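3,4-dihydroxy-2-butanone 4-phosphate synthase (Acinetobacter baumannii, PDB 6MNZ) probably catalyses the magnesium- or manganese-dependent conversion of D-ribulose 5-phosphate to formate and 3,4-dihydroxy-2-butanone 4-phosphate, a step of riboflavin biosynthesis. Local coordinates at residues Val34-Ala37 against Thr38-Arg41; Leu58-Ser61 against Arg62-Lys66; Asp44-Phe47 against Met48-His51. All coordinates share one frame; numbering follows the deposited sequence.

Interaction 1. Residues Val34-Ala37 against Thr38-Arg41; sequences VIAA and THVR
Ala-36 and His-39 meet through the backbone where strand 31-36 gives way to a short 3-10 turn, the opening of the strand-to-helix connection that leads to helix 42-52 in the DHBP synthase fold. The turn is closed by two successive i to i+3 bonds: His-39 N donates to Ala-36 O at 2.8 Å, and Val-40 N to Ala-37 O at 3.3 Å, longer but fairly straight at 164°. The bend brings side chains before and after the turn together. Ile-35 and Val-40 cross at about a right angle, CG2 of Ile-35 lying 4.1 Å from CG2 of Val-40, while CD1 of Ile-35 reaches the backbone around His-39 O. The CB of Ala-36 sits at the edge of the His-39 imidazole, near its plane, 4.0 Å from CD2. Behind the turn, Ala-37 and Val-40 pack on Ile-108 of helix 101-112, and Leu-156 touches both Ala-36 and His-39. Val-40 has CG1 between its own N and carbonyl carbon (chi1 75°), which brings that methyl to 3.1 Å from Ala-37 O.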
# COMPACT_ATOMS: atom_id res chain seq x y z
N VAL A 34 22.47 -15.57 -16.02
CA VAL A 34 21.68 -16.27 -15.03
C VAL A 34 22.14 -17.72 -15.02
O VAL A 34 22.24 -18.35 -16.08
CB VAL A 34 20.17 -16.20 -15.31
CG1 VAL A 34 19.37 -16.81 -14.16
CG2 VAL A 34 19.75 -14.76 -15.56
N ILE A 35 22.56 -18.21 -13.85
CA ILE A 35 22.98 -19.59 -13.68
C ILE A 35 22.36 -20.14 -12.41
O ILE A 35 22.15 -19.40 -11.44
CB ILE A 35 24.52 -19.71 -13.64
CG1 ILE A 35 24.94 -21.18 -13.51
CG2 ILE A 35 25.10 -18.88 -12.50
CD1 ILE A 35 26.43 -21.39 -13.68
N ALA A 36 22.08 -21.44 -12.40
CA ALA A 36 21.58 -22.09 -11.20
C ALA A 36 22.60 -21.98 -10.08
O ALA A 36 23.74 -22.45 -10.22
CB ALA A 36 21.26 -23.56 -11.49
N ALA A 37 22.20 -21.34 -8.98
CA ALA A 37 23.11 -21.16 -7.85
C ALA A 37 23.69 -22.49 -7.39
O ALA A 37 24.86 -22.54 -6.98
CB ALA A 37 22.37 -20.48 -6.70
N THR A 38 22.96 -23.58 -7.58
CA THR A 38 23.44 -24.88 -7.14
C THR A 38 24.60 -25.37 -8.00
O THR A 38 25.42 -26.17 -7.53
CB THR A 38 22.30 -25.90 -7.17
OG1 THR A 38 21.16 -25.36 -6.49
CG2 THR A 38 22.72 -27.20 -6.50
N HIS A 39 24.66 -24.97 -9.27
CA HIS A 39 25.71 -25.39 -10.17
C HIS A 39 26.79 -24.33 -10.36
O HIS A 39 27.66 -24.50 -11.22
CB HIS A 39 25.12 -25.77 -11.53
CG HIS A 39 24.28 -27.01 -11.50
ND1 HIS A 39 24.80 -28.27 -11.32
CD2 HIS A 39 22.94 -27.17 -11.64
CE1 HIS A 39 23.83 -29.15 -11.31
NE2 HIS A 39 22.69 -28.52 -11.51
N VAL A 40 26.78 -23.26 -9.56
CA VAL A 40 27.71 -22.17 -9.77
C VAL A 40 29.10 -22.58 -9.31
O VAL A 40 29.27 -23.18 -8.24
CB VAL A 40 27.24 -20.90 -9.04
CG1 VAL A 40 27.48 -21.01 -7.55
CG2 VAL A 40 27.94 -19.67 -9.61
N ARG A 41 30.11 -22.21 -10.09
CA ARG A 41 31.49 -22.62 -9.88
C ARG A 41 32.39 -21.39 -9.93
O ARG A 41 31.98 -20.33 -10.41
CB ARG A 41 31.93 -23.64 -10.93
CG ARG A 41 31.00 -24.83 -11.06
CD ARG A 41 31.27 -25.63 -12.32
NE ARG A 41 31.19 -24.80 -13.53
CZ ARG A 41 31.40 -25.25 -14.76
NH1 ARG A 41 31.49 -26.55 -14.99
NH2 ARG A 41 31.40 -24.40 -15.78

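Interaction 2. Residues Leu58-Ser61 against Arg62-Lys66; sequences LTLS and RERCK
Ser-61 caps helix 62-68 directly after strand 57-60, its hydroxyl accepting from Arg-64 N. The bond from Arg-64 N to Ser-61 OG is 2.9 Å long and gives an amide of the first turn a side-chain acceptor, the N-cap bond. The serine torsion makes this possible: with chi1 at 70°, OG stands between the backbone N and the carbonyl carbon and leans over the start of the helix, where it also lies against CB of Arg-64. The main chain of the same residue works too, since Cys-65 N donates to Ser-61 O at 2.8 Å, the first i to i+4 bond of the helix.

Leu-60 faces the helix from the last strand position. Its CD2 lies 3.5 Å from CG of Arg-64, and the two side chains cross obliquely, leucine branch against arginine methylene. SG of Cys-65 comes to 3.8 Å from CB of Leu-60. CG of Arg-64, anti to its N (chi1 170°), lies against Leu-60; the chain then bends at both chi2 and chi3. Its guanidinium is thereby carried away from the strand, to a salt bridge from NH2 to Glu-157 OE2 and a hydrogen bond from NH1 to Ala-113 O.

The short axes of strand and helix run nearly perpendicular, at 97°, and approach to 8.2 Å. Strand 57-60 is flanked by strands 127-131 and 160-164 in the mixed sheet of the synthase domain; on the former, Leu-60 packs on Pro-129 and Cys-65 on Met-131, while the preceding Leu-58 faces helix 101-112.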
# COMPACT_ATOMS: atom_id res chain seq x y z
N LEU A 58 22.50 -13.23 -5.85
CA LEU A 58 22.08 -14.61 -5.60
C LEU A 58 20.59 -14.59 -5.26
O LEU A 58 20.20 -14.16 -4.17
CB LEU A 58 22.89 -15.24 -4.47
CG LEU A 58 22.30 -16.55 -3.94
CD1 LEU A 58 22.14 -17.56 -5.06
CD2 LEU A 58 23.12 -17.12 -2.80
N THR A 59 19.75 -14.92 -6.23
CA THR A 59 18.31 -14.91 -6.02
C THR A 59 17.90 -16.07 -5.12
O THR A 59 18.40 -17.19 -5.27
CB THR A 59 17.59 -14.98 -7.36
OG1 THR A 59 17.85 -16.24 -7.98
CG2 THR A 59 18.06 -13.86 -8.27
N LEU A 60 17.16 -15.76 -4.06
CA LEU A 60 16.65 -16.75 -3.12
C LEU A 60 15.13 -16.64 -3.03
O LEU A 60 14.58 -15.54 -3.03
CB LEU A 60 17.23 -16.58 -1.71
CG LEU A 60 18.64 -17.09 -1.42
CD1 LEU A 60 19.60 -16.34 -2.27
CD2 LEU A 60 19.05 -16.94 0.05
N SER A 61 14.53 -17.75 -2.63
CA SER A 61 13.14 -17.75 -2.21
C SER A 61 13.00 -17.21 -0.79
O SER A 61 13.93 -17.26 0.02
CB SER A 61 12.56 -19.16 -2.30
OG SER A 61 13.12 -20.00 -1.30
N ARG A 62 11.78 -16.78 -0.47
CA ARG A 62 11.47 -16.34 0.89
C ARG A 62 11.60 -17.48 1.89
O ARG A 62 12.16 -17.30 2.98
CB ARG A 62 10.07 -15.74 0.94
CG ARG A 62 9.94 -14.42 0.20
CD ARG A 62 8.54 -13.85 0.31
NE ARG A 62 8.13 -13.66 1.70
CZ ARG A 62 7.11 -12.89 2.08
NH1 ARG A 62 6.48 -12.12 1.20
NH2 ARG A 62 6.80 -12.80 3.37
N GLU A 63 11.16 -18.68 1.51
CA GLU A 63 11.42 -19.86 2.33
C GLU A 63 12.91 -19.99 2.61
O GLU A 63 13.33 -20.11 3.77
CB GLU A 63 10.89 -21.11 1.64
CG GLU A 63 9.39 -21.09 1.37
CD GLU A 63 9.05 -20.42 0.05
OE1 GLU A 63 8.91 -19.18 0.05
OE2 GLU A 63 9.20 -21.08 -1.00
N ARG A 64 13.73 -19.91 1.57
CA ARG A 64 15.17 -20.05 1.75
C ARG A 64 15.74 -18.93 2.60
O ARG A 64 16.75 -19.13 3.29
CB ARG A 64 15.86 -20.09 0.38
CG ARG A 64 17.37 -20.01 0.42
CD ARG A 64 18.00 -21.22 1.07
NE ARG A 64 17.79 -22.44 0.30
CZ ARG A 64 18.28 -23.63 0.64
NH1 ARG A 64 19.10 -23.74 1.68
NH2 ARG A 64 17.86 -24.72 0.02
N CYS A 65 15.18 -17.72 2.50
CA CYS A 65 15.64 -16.61 3.33
C CYS A 65 15.27 -16.82 4.79
O CYS A 65 16.12 -16.66 5.68
CB CYS A 65 15.05 -15.30 2.81
SG CYS A 65 15.87 -14.65 1.33
N LYS A 66 14.04 -17.27 5.05
CA LYS A 66 13.63 -17.55 6.43
C LYS A 66 14.45 -18.68 7.02
O LYS A 66 14.97 -18.56 8.14
CB LYS A 66 12.14 -17.89 6.46
CG LYS A 66 11.42 -17.46 7.74
CD LYS A 66 11.20 -15.95 7.78
CE LYS A 66 10.71 -15.50 9.15
NZ LYS A 66 10.66 -14.02 9.27

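Interaction 3. Residues Asp44-Phe47 against Met48-His51; sequences DINF and MITH. With SO4 (sulfate ion), chain F.
Phe-47 and His-51, one helical turn apart, meet side chain to side chain on the partly exposed flank of helix 42-52. Their rings are inclined at 41° with centroids 4.9 Å apart, an oblique pairing in which CD2 and CE2 of Phe-47 both approach CD2 of His-51. The CB of His-51 lies over one face of the phenylalanine ring, offset toward its rim. At the other end of the imidazole, ND1 donates to O1 of a sulfate ion at 2.9 Å, nearly straight at 169° and in the ring plane; Lys-184 NZ and His-185 NE2 also bond to this anion, probably taken up from the crystallisation liquor.

The inward flank is buried. Here the helix packs against strands 31-36 and 160-164 of the synthase domain's mixed sheet, in an alpha/beta layer with Met-48 between the two. Met-48 sets CG beside its own N (chi1 -77°) and runs out extended, its CG passing 3.4 Å from Asp-44 O, to reach Leu-33, Ile-35, Val-161 and Cys-163. Ile-45 turns to Ile-108 of helix 101-112. Regular i to i+4 bonds hold this part, such as Ile-49 N to Ile-45 O at 3.0 Å. Phe-47 O accepts from His-51 N at 3.0 Å and weakly from Thr-50 N; a wider pi-type turn is found at 48-51.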
# COMPACT_ATOMS: atom_id res chain seq x y z
N ASP A 44 32.56 -19.60 -13.01
CA ASP A 44 31.32 -18.96 -13.41
C ASP A 44 31.22 -17.55 -12.86
O ASP A 44 30.91 -16.60 -13.60
CB ASP A 44 30.12 -19.80 -12.96
CG ASP A 44 30.01 -21.11 -13.72
OD1 ASP A 44 29.76 -21.06 -14.94
OD2 ASP A 44 30.11 -22.18 -13.08
N ILE A 45 31.57 -17.36 -11.58
CA ILE A 45 31.61 -16.02 -11.02
C ILE A 45 32.64 -15.16 -11.75
O ILE A 45 32.41 -13.98 -12.02
CB ILE A 45 31.91 -16.08 -9.51
CG1 ILE A 45 30.92 -17.00 -8.80
CG2 ILE A 45 31.86 -14.69 -8.90
CD1 ILE A 45 29.46 -16.64 -9.01
N ASN A 46 33.77 -15.76 -12.12
CA ASN A 46 34.83 -14.99 -12.78
C ASN A 46 34.39 -14.53 -14.16
O ASN A 46 34.71 -13.40 -14.57
CB ASN A 46 36.11 -15.82 -12.87
CG ASN A 46 37.26 -15.04 -13.48
OD1 ASN A 46 37.84 -15.46 -14.48
ND2 ASN A 46 37.58 -13.90 -12.88
N PHE A 47 33.71 -15.39 -14.91
CA PHE A 47 33.14 -14.96 -16.19
C PHE A 47 32.16 -13.81 -15.99
O PHE A 47 32.14 -12.87 -16.79
CB PHE A 47 32.44 -16.14 -16.87
CG PHE A 47 31.84 -15.78 -18.20
CD1 PHE A 47 30.51 -15.41 -18.29
CD2 PHE A 47 32.60 -15.81 -19.36
CE1 PHE A 47 29.97 -15.00 -19.50
CE2 PHE A 47 32.08 -15.38 -20.56
CZ PHE A 47 30.75 -15.02 -20.64
N MET A 48 31.43 -13.82 -14.88
CA MET A 48 30.43 -12.78 -14.65
C MET A 48 31.09 -11.43 -14.40
O MET A 48 30.79 -10.45 -15.08
CB MET A 48 29.54 -13.17 -13.47
CG MET A 48 28.49 -14.22 -13.81
SD MET A 48 27.28 -14.43 -12.51
CE MET A 48 25.87 -15.03 -13.44
N ILE A 49 32.05 -11.38 -13.47
CA ILE A 49 32.71 -10.12 -13.14
C ILE A 49 33.59 -9.61 -14.27
O ILE A 49 34.13 -8.51 -14.16
CB ILE A 49 33.55 -10.26 -11.86
CG1 ILE A 49 34.76 -11.16 -12.10
CG2 ILE A 49 32.70 -10.80 -10.72
CD1 ILE A 49 35.65 -11.34 -10.88
N THR A 50 33.86 -10.45 -15.27
CA THR A 50 34.78 -10.10 -16.35
C THR A 50 34.05 -9.58 -17.59
O THR A 50 34.43 -8.55 -18.14
CB THR A 50 35.63 -11.31 -16.74
OG1 THR A 50 36.24 -11.86 -15.56
CG2 THR A 50 36.72 -10.91 -17.72
N HIS A 51 33.07 -10.33 -18.08
CA HIS A 51 32.43 -10.03 -19.36
C HIS A 51 31.01 -9.52 -19.20
O HIS A 51 30.42 -9.07 -20.19
CB HIS A 51 32.44 -11.28 -20.25
CG HIS A 51 33.79 -11.91 -20.39
ND1 HIS A 51 34.80 -11.32 -21.12
CD2 HIS A 51 34.35 -12.97 -19.76
CE1 HIS A 51 35.90 -12.05 -21.02
NE2 HIS A 51 35.66 -13.04 -20.18
S SO4 F . 33.49 -8.59 -23.94
O1 SO4 F . 34.32 -9.10 -22.85
O2 SO4 F . 32.44 -9.57 -24.25
O3 SO4 F . 32.89 -7.32 -23.53
O4 SO4 F . 34.32 -8.38 -25.12

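Interactions 1 and 3 are consecutive pieces of one strand-to-helix unit, their centres 12 Å apart, and they share a hydrophobic seam: CG2 of Val-40 packs 3.4 Å from CD1 of Ile-45, and CG2 of Ile-35 meets CE of Met-48 at 4.0 Å. The salt bridge between Arg-41 NE and Asp-44 OD2 spans the same joint. Interaction 2 joins interaction 1 through CD1 of Leu-58 and CB of Ala-37, 3.4 Å apart, but does not touch interaction 3. Near the predicted ribulose 5-phosphate site, the side chain of Leu-60 is about 7 Å from that of Thr-144, and that of Met-48 about 8 Å from that of Glu-164, predicted to be essential for catalysis.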